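Local atomic coordinates of transcription initiation factor TFIID subunit 5 (Encephalitozoon cuniculi, PDB entry 2J4B), a protein that probably serves, as a TBP-associated factor of the TFIID and SAGA complexes, in regulating transcription by RNA polymerase II, this piece being its N-terminal NTD2 domain. Residues K97-I111 / I125-G137. Numbering follows the deposited sequence.
Sequences KYHLSMGRYAFDLLI and ILNQHLDIKVYVG
V134 sets CG2 squarely over the F107 ring, 3.6 Å from its centroid and 8° off the normal, a CH-pi contact. With F107 CG anti to the backbone N (chi1 -176°), the ring is carried under this methyl, and I111 CG1 lies on its opposite face. On the same side of the strands, L100 CD1 meets L130 CD1 at 3.8 Å and M102 CG rests on I132 CG2 at 4.0 Å. The L100/L130 end packs against P32 and L33, L33 also touching L110 and L126; the V134/F107 end is partly exposed. Y98, L100 and M102 each give N-H to one residue and accept at O from the residue two further on (H129/D131, D131/K133, K133/Y135), the pattern of parallel strands, here 98-103 and 130-135. Helices 104-116 and 120-129 link them, giving a beta-alpha-alpha-beta connection within the largely helical NTD2 domain. The other face, bearing H99, S101, K133 and Y135, is much more exposed. There D131 CB sits over the H99 ring, 3.9 Å from its centroid, while the carboxylate plane is turned 34° from the ring; H99 NE2 and D131 OD2 are 3.0 Å apart, but at an angle too poor for a hydrogen bond. Just before strand 98-103, exposed K97 bends at its last torsion, and NZ hydrogen-bonds Q128 O at 2.6 Å from above the carbonyl plane, not along a lone pair, at the C-terminal end of helix 120-129.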
loop_
_atom_site.group_PDB
_atom_site.type_symbol
_atom_site.label_atom_id
_atom_site.label_comp_id
_atom_site.label_asym_id
_atom_site.label_seq_id
_atom_site.Cartn_x
_atom_site.Cartn_y
_atom_site.Cartn_z
ATOM N N LYS A 97 -6.697 -5.814 -9.208
ATOM C CA LYS A 97 -6.977 -4.535 -8.598
ATOM C C LYS A 97 -7.563 -4.640 -7.205
ATOM O O LYS A 97 -8.500 -5.396 -6.961
ATOM C CB LYS A 97 -7.863 -3.684 -9.512
ATOM C CG LYS A 97 -7.024 -2.901 -10.492
ATOM C CD LYS A 97 -7.832 -2.144 -11.492
ATOM C CE LYS A 97 -6.922 -1.635 -12.610
ATOM N NZ LYS A 97 -5.729 -0.919 -12.038
ATOM N N TYR A 98 -6.967 -3.883 -6.285
ATOM C CA TYR A 98 -7.471 -3.782 -4.913
ATOM C C TYR A 98 -8.405 -2.575 -4.837
ATOM O O TYR A 98 -8.058 -1.467 -5.255
ATOM C CB TYR A 98 -6.312 -3.666 -3.916
ATOM C CG TYR A 98 -6.719 -3.814 -2.464
ATOM C CD1 TYR A 98 -7.258 -2.744 -1.766
ATOM C CD2 TYR A 98 -6.543 -5.012 -1.785
ATOM C CE1 TYR A 98 -7.626 -2.862 -0.460
ATOM C CE2 TYR A 98 -6.911 -5.135 -0.458
ATOM C CZ TYR A 98 -7.443 -4.047 0.195
ATOM O OH TYR A 98 -7.806 -4.136 1.516
ATOM N N HIS A 99 -9.601 -2.831 -4.315
ATOM C CA HIS A 99 -10.692 -1.882 -4.273
ATOM C C HIS A 99 -10.748 -1.129 -2.946
ATOM O O HIS A 99 -10.655 -1.739 -1.878
ATOM C CB HIS A 99 -12.002 -2.617 -4.470
ATOM C CG HIS A 99 -12.229 -3.092 -5.873
ATOM N ND1 HIS A 99 -11.565 -4.176 -6.409
ATOM C CD2 HIS A 99 -13.067 -2.647 -6.840
ATOM C CE1 HIS A 99 -11.968 -4.362 -7.654
ATOM N NE2 HIS A 99 -12.877 -3.447 -7.938
ATOM N N LEU A 100 -10.889 0.201 -3.030
ATOM C CA LEU A 100 -11.056 1.067 -1.867
ATOM C C LEU A 100 -12.235 2.003 -2.148
ATOM O O LEU A 100 -12.596 2.222 -3.301
ATOM C CB LEU A 100 -9.788 1.889 -1.615
ATOM C CG LEU A 100 -8.461 1.155 -1.322
ATOM C CD1 LEU A 100 -7.274 2.013 -1.637
ATOM C CD2 LEU A 100 -8.367 0.651 0.124
ATOM N N SER A 101 -12.853 2.531 -1.097
ATOM C CA SER A 101 -13.865 3.562 -1.254
ATOM C C SER A 101 -13.438 4.770 -0.450
ATOM O O SER A 101 -12.909 4.626 0.655
ATOM C CB SER A 101 -15.227 3.066 -0.771
ATOM O OG SER A 101 -15.285 3.066 0.649
ATOM N N MET A 102 -13.648 5.949 -1.019
ATOM C CA MET A 102 -13.240 7.220 -0.408
ATOM C C MET A 102 -14.271 8.306 -0.654
ATOM O O MET A 102 -14.908 8.313 -1.695
ATOM C CB MET A 102 -11.937 7.716 -1.034
ATOM C CG MET A 102 -10.752 6.925 -0.668
ATOM S SD MET A 102 -9.212 7.787 -0.988
ATOM C CE MET A 102 -8.104 6.399 -0.712
ATOM N N GLY A 103 -14.416 9.225 0.295
ATOM C CA GLY A 103 -15.203 10.423 0.079
ATOM C C GLY A 103 -14.439 11.348 -0.848
ATOM O O GLY A 103 -13.225 11.210 -1.002
ATOM N N ARG A 104 -15.139 12.295 -1.461
ATOM C CA ARG A 104 -14.536 13.209 -2.424
ATOM C C ARG A 104 -13.453 14.086 -1.807
ATOM O O ARG A 104 -12.466 14.394 -2.464
ATOM C CB ARG A 104 -15.597 14.122 -3.054
ATOM C CG ARG A 104 -15.183 14.691 -4.426
ATOM C CD ARG A 104 -15.511 16.200 -4.633
ATOM N NE ARG A 104 -16.763 16.627 -4.013
ATOM C CZ ARG A 104 -17.317 17.830 -4.178
ATOM N NH1 ARG A 104 -16.735 18.744 -4.958
ATOM N NH2 ARG A 104 -18.460 18.126 -3.560
ATOM N N TYR A 105 -13.631 14.494 -0.556
ATOM C CA TYR A 105 -12.654 15.362 0.094
ATOM C C TYR A 105 -11.337 14.635 0.468
ATOM O O TYR A 105 -10.258 15.102 0.142
ATOM C CB TYR A 105 -13.271 16.010 1.326
ATOM C CG TYR A 105 -14.505 16.813 1.020
ATOM C CD1 TYR A 105 -14.455 17.881 0.137
ATOM C CD2 TYR A 105 -15.733 16.497 1.601
ATOM C CE1 TYR A 105 -15.584 18.609 -0.160
ATOM C CE2 TYR A 105 -16.865 17.232 1.314
ATOM C CZ TYR A 105 -16.782 18.284 0.428
ATOM O OH TYR A 105 -17.905 19.031 0.118
ATOM N N ALA A 106 -11.440 13.508 1.168
ATOM C CA ALA A 106 -10.276 12.671 1.490
ATOM C C ALA A 106 -9.470 12.352 0.237
ATOM O O ALA A 106 -8.230 12.466 0.224
ATOM C CB ALA A 106 -10.722 11.378 2.165
ATOM N N PHE A 107 -10.177 11.940 -0.813
ATOM C CA PHE A 107 -9.548 11.716 -2.101
ATOM C C PHE A 107 -8.760 12.957 -2.537
ATOM O O PHE A 107 -7.571 12.871 -2.832
ATOM C CB PHE A 107 -10.602 11.366 -3.160
ATOM C CG PHE A 107 -10.030 11.034 -4.509
ATOM C CD1 PHE A 107 -9.275 9.880 -4.696
ATOM C CD2 PHE A 107 -10.268 11.858 -5.602
ATOM C CE1 PHE A 107 -8.772 9.554 -5.950
ATOM C CE2 PHE A 107 -9.771 11.551 -6.845
ATOM C CZ PHE A 107 -9.018 10.406 -7.027
ATOM N N ASP A 108 -9.422 14.106 -2.581
ATOM C CA ASP A 108 -8.770 15.318 -3.063
ATOM C C ASP A 108 -7.541 15.685 -2.204
ATOM O O ASP A 108 -6.443 15.929 -2.727
ATOM C CB ASP A 108 -9.765 16.467 -3.157
ATOM C CG ASP A 108 -9.304 17.543 -4.111
ATOM O OD1 ASP A 108 -8.221 18.120 -3.883
ATOM O OD2 ASP A 108 -10.001 17.812 -5.109
ATOM N N LEU A 109 -7.700 15.691 -0.892
ATOM C CA LEU A 109 -6.554 15.897 -0.017
ATOM C C LEU A 109 -5.432 14.912 -0.350
ATOM O O LEU A 109 -4.261 15.308 -0.430
ATOM C CB LEU A 109 -6.967 15.798 1.459
ATOM C CG LEU A 109 -7.771 17.023 1.922
ATOM C CD1 LEU A 109 -8.526 16.743 3.221
ATOM C CD2 LEU A 109 -6.877 18.270 2.062
ATOM N N LEU A 110 -5.792 13.642 -0.561
ATOM C CA LEU A 110 -4.811 12.567 -0.795
ATOM C C LEU A 110 -3.985 12.769 -2.054
ATOM O O LEU A 110 -2.788 12.525 -2.045
ATOM C CB LEU A 110 -5.499 11.196 -0.867
ATOM C CG LEU A 110 -4.631 9.991 -1.296
ATOM C CD1 LEU A 110 -3.559 9.640 -0.219
ATOM C CD2 LEU A 110 -5.488 8.803 -1.616
ATOM N N ILE A 111 -4.615 13.213 -3.137
ATOM C CA ILE A 111 -3.914 13.347 -4.424
ATOM C C ILE A 111 -3.104 14.633 -4.458
ATOM O O ILE A 111 -2.013 14.668 -5.017
ATOM C CB ILE A 111 -4.875 13.314 -5.651
ATOM C CG1 ILE A 111 -5.811 12.102 -5.596
ATOM C CG2 ILE A 111 -4.069 13.256 -6.935
ATOM C CD1 ILE A 111 -5.122 10.809 -5.805
ATOM N N ILE A 125 1.181 3.244 -8.234
ATOM C CA ILE A 125 0.435 2.170 -7.600
ATOM C C ILE A 125 -1.075 2.427 -7.660
ATOM O O ILE A 125 -1.837 1.527 -7.990
ATOM C CB ILE A 125 0.868 1.958 -6.133
ATOM C CG1 ILE A 125 2.317 1.462 -6.067
ATOM C CG2 ILE A 125 -0.126 0.992 -5.398
ATOM C CD1 ILE A 125 2.554 0.209 -6.816
ATOM N N LEU A 126 -1.498 3.651 -7.355
ATOM C CA LEU A 126 -2.920 4.000 -7.393
ATOM C C LEU A 126 -3.491 3.717 -8.758
ATOM O O LEU A 126 -4.502 3.044 -8.869
ATOM C CB LEU A 126 -3.158 5.473 -7.074
ATOM C CG LEU A 126 -2.850 5.963 -5.669
ATOM C CD1 LEU A 126 -3.786 7.129 -5.275
ATOM C CD2 LEU A 126 -2.953 4.840 -4.707
ATOM N N ASN A 127 -2.840 4.262 -9.789
ATOM C CA ASN A 127 -3.331 4.153 -11.177
ATOM C C ASN A 127 -3.366 2.711 -11.682
ATOM O O ASN A 127 -4.358 2.289 -12.248
ATOM C CB ASN A 127 -2.489 5.014 -12.131
ATOM C CG ASN A 127 -2.688 6.506 -11.912
ATOM O OD1 ASN A 127 -3.800 7.000 -11.896
ATOM N ND2 ASN A 127 -1.609 7.223 -11.729
ATOM N N GLN A 128 -2.283 1.972 -11.459
ATOM C CA GLN A 128 -2.119 0.599 -11.946
ATOM C C GLN A 128 -2.774 -0.492 -11.084
ATOM O O GLN A 128 -3.232 -1.494 -11.604
ATOM C CB GLN A 128 -0.628 0.273 -12.061
ATOM C CG GLN A 128 0.081 1.088 -13.120
ATOM C CD GLN A 128 1.502 0.621 -13.420
ATOM O OE1 GLN A 128 2.137 1.116 -14.365
ATOM N NE2 GLN A 128 2.002 -0.328 -12.638
ATOM N N HIS A 129 -2.798 -0.307 -9.771
ATOM C CA HIS A 129 -3.135 -1.399 -8.879
ATOM C C HIS A 129 -4.363 -1.167 -8.013
ATOM O O HIS A 129 -4.927 -2.136 -7.497
ATOM C CB HIS A 129 -1.932 -1.741 -8.002
ATOM C CG HIS A 129 -0.773 -2.297 -8.775
ATOM N ND1 HIS A 129 -0.895 -3.374 -9.626
ATOM C CD2 HIS A 129 0.524 -1.916 -8.837
ATOM C CE1 HIS A 129 0.274 -3.634 -10.176
ATOM N NE2 HIS A 129 1.155 -2.768 -9.712
ATOM N N LEU A 130 -4.796 0.085 -7.872
ATOM C CA LEU A 130 -5.890 0.389 -6.974
ATOM C C LEU A 130 -7.123 0.840 -7.716
ATOM O O LEU A 130 -7.045 1.542 -8.701
ATOM C CB LEU A 130 -5.504 1.457 -5.956
ATOM C CG LEU A 130 -4.383 1.092 -5.001
ATOM C CD1 LEU A 130 -4.252 2.139 -3.918
ATOM C CD2 LEU A 130 -4.661 -0.270 -4.431
ATOM N N ASP A 131 -8.272 0.428 -7.206
ATOM C CA ASP A 131 -9.523 0.731 -7.833
ATOM C C ASP A 131 -10.360 1.518 -6.850
ATOM O O ASP A 131 -11.097 0.929 -6.048
ATOM C CB ASP A 131 -10.205 -0.570 -8.206
ATOM C CG ASP A 131 -11.393 -0.354 -9.039
ATOM O OD1 ASP A 131 -11.881 0.794 -9.036
ATOM O OD2 ASP A 131 -11.827 -1.322 -9.705
ATOM N N ILE A 132 -10.231 2.850 -6.901
ATOM C CA ILE A 132 -10.830 3.727 -5.898
ATOM C C ILE A 132 -12.182 4.271 -6.387
ATOM O O ILE A 132 -12.245 4.980 -7.378
ATOM C CB ILE A 132 -9.906 4.916 -5.549
ATOM C CG1 ILE A 132 -8.513 4.425 -5.117
ATOM C CG2 ILE A 132 -10.528 5.791 -4.450
ATOM C CD1 ILE A 132 -7.485 5.565 -4.810
ATOM N N LYS A 133 -13.257 3.917 -5.685
ATOM C CA LYS A 133 -14.551 4.528 -5.897
ATOM C C LYS A 133 -14.694 5.807 -5.085
ATOM O O LYS A 133 -14.745 5.760 -3.853
ATOM C CB LYS A 133 -15.663 3.573 -5.505
ATOM C CG LYS A 133 -17.046 4.215 -5.632
ATOM C CD LYS A 133 -18.141 3.212 -5.451
ATOM C CE LYS A 133 -19.391 3.891 -4.970
ATOM N NZ LYS A 133 -19.681 5.083 -5.782
ATOM N N VAL A 134 -14.784 6.949 -5.770
ATOM C CA VAL A 134 -14.835 8.254 -5.092
ATOM C C VAL A 134 -16.291 8.656 -4.915
ATOM O O VAL A 134 -16.972 8.964 -5.890
ATOM C CB VAL A 134 -14.052 9.343 -5.871
ATOM C CG1 VAL A 134 -14.154 10.711 -5.181
ATOM C CG2 VAL A 134 -12.599 8.940 -6.049
ATOM N N TYR A 135 -16.779 8.605 -3.674
ATOM C CA TYR A 135 -18.163 8.963 -3.382
ATOM C C TYR A 135 -18.297 10.461 -3.465
ATOM O O TYR A 135 -17.559 11.182 -2.788
ATOM C CB TYR A 135 -18.647 8.494 -1.997
ATOM C CG TYR A 135 -20.029 9.042 -1.718
ATOM C CD1 TYR A 135 -21.168 8.440 -2.255
ATOM C CD2 TYR A 135 -20.198 10.222 -1.007
ATOM C CE1 TYR A 135 -22.424 8.978 -2.045
ATOM C CE2 TYR A 135 -21.466 10.764 -0.795
ATOM C CZ TYR A 135 -22.557 10.146 -1.320
ATOM O OH TYR A 135 -23.792 10.700 -1.104
ATOM N N VAL A 136 -19.253 10.918 -4.279
ATOM C CA VAL A 136 -19.449 12.345 -4.528
ATOM C C VAL A 136 -20.775 12.819 -3.971
ATOM O O VAL A 136 -21.809 12.166 -4.159
ATOM C CB VAL A 136 -19.451 12.664 -6.030
ATOM C CG1 VAL A 136 -19.754 14.133 -6.250
ATOM C CG2 VAL A 136 -18.134 12.287 -6.645
ATOM N N GLY A 137 -20.751 13.964 -3.299
ATOM C CA GLY A 137 -21.990 14.606 -2.831
ATOM C C GLY A 137 -21.815 15.240 -1.464
ATOM O O GLY A 137 -20.706 15.209 -0.914
#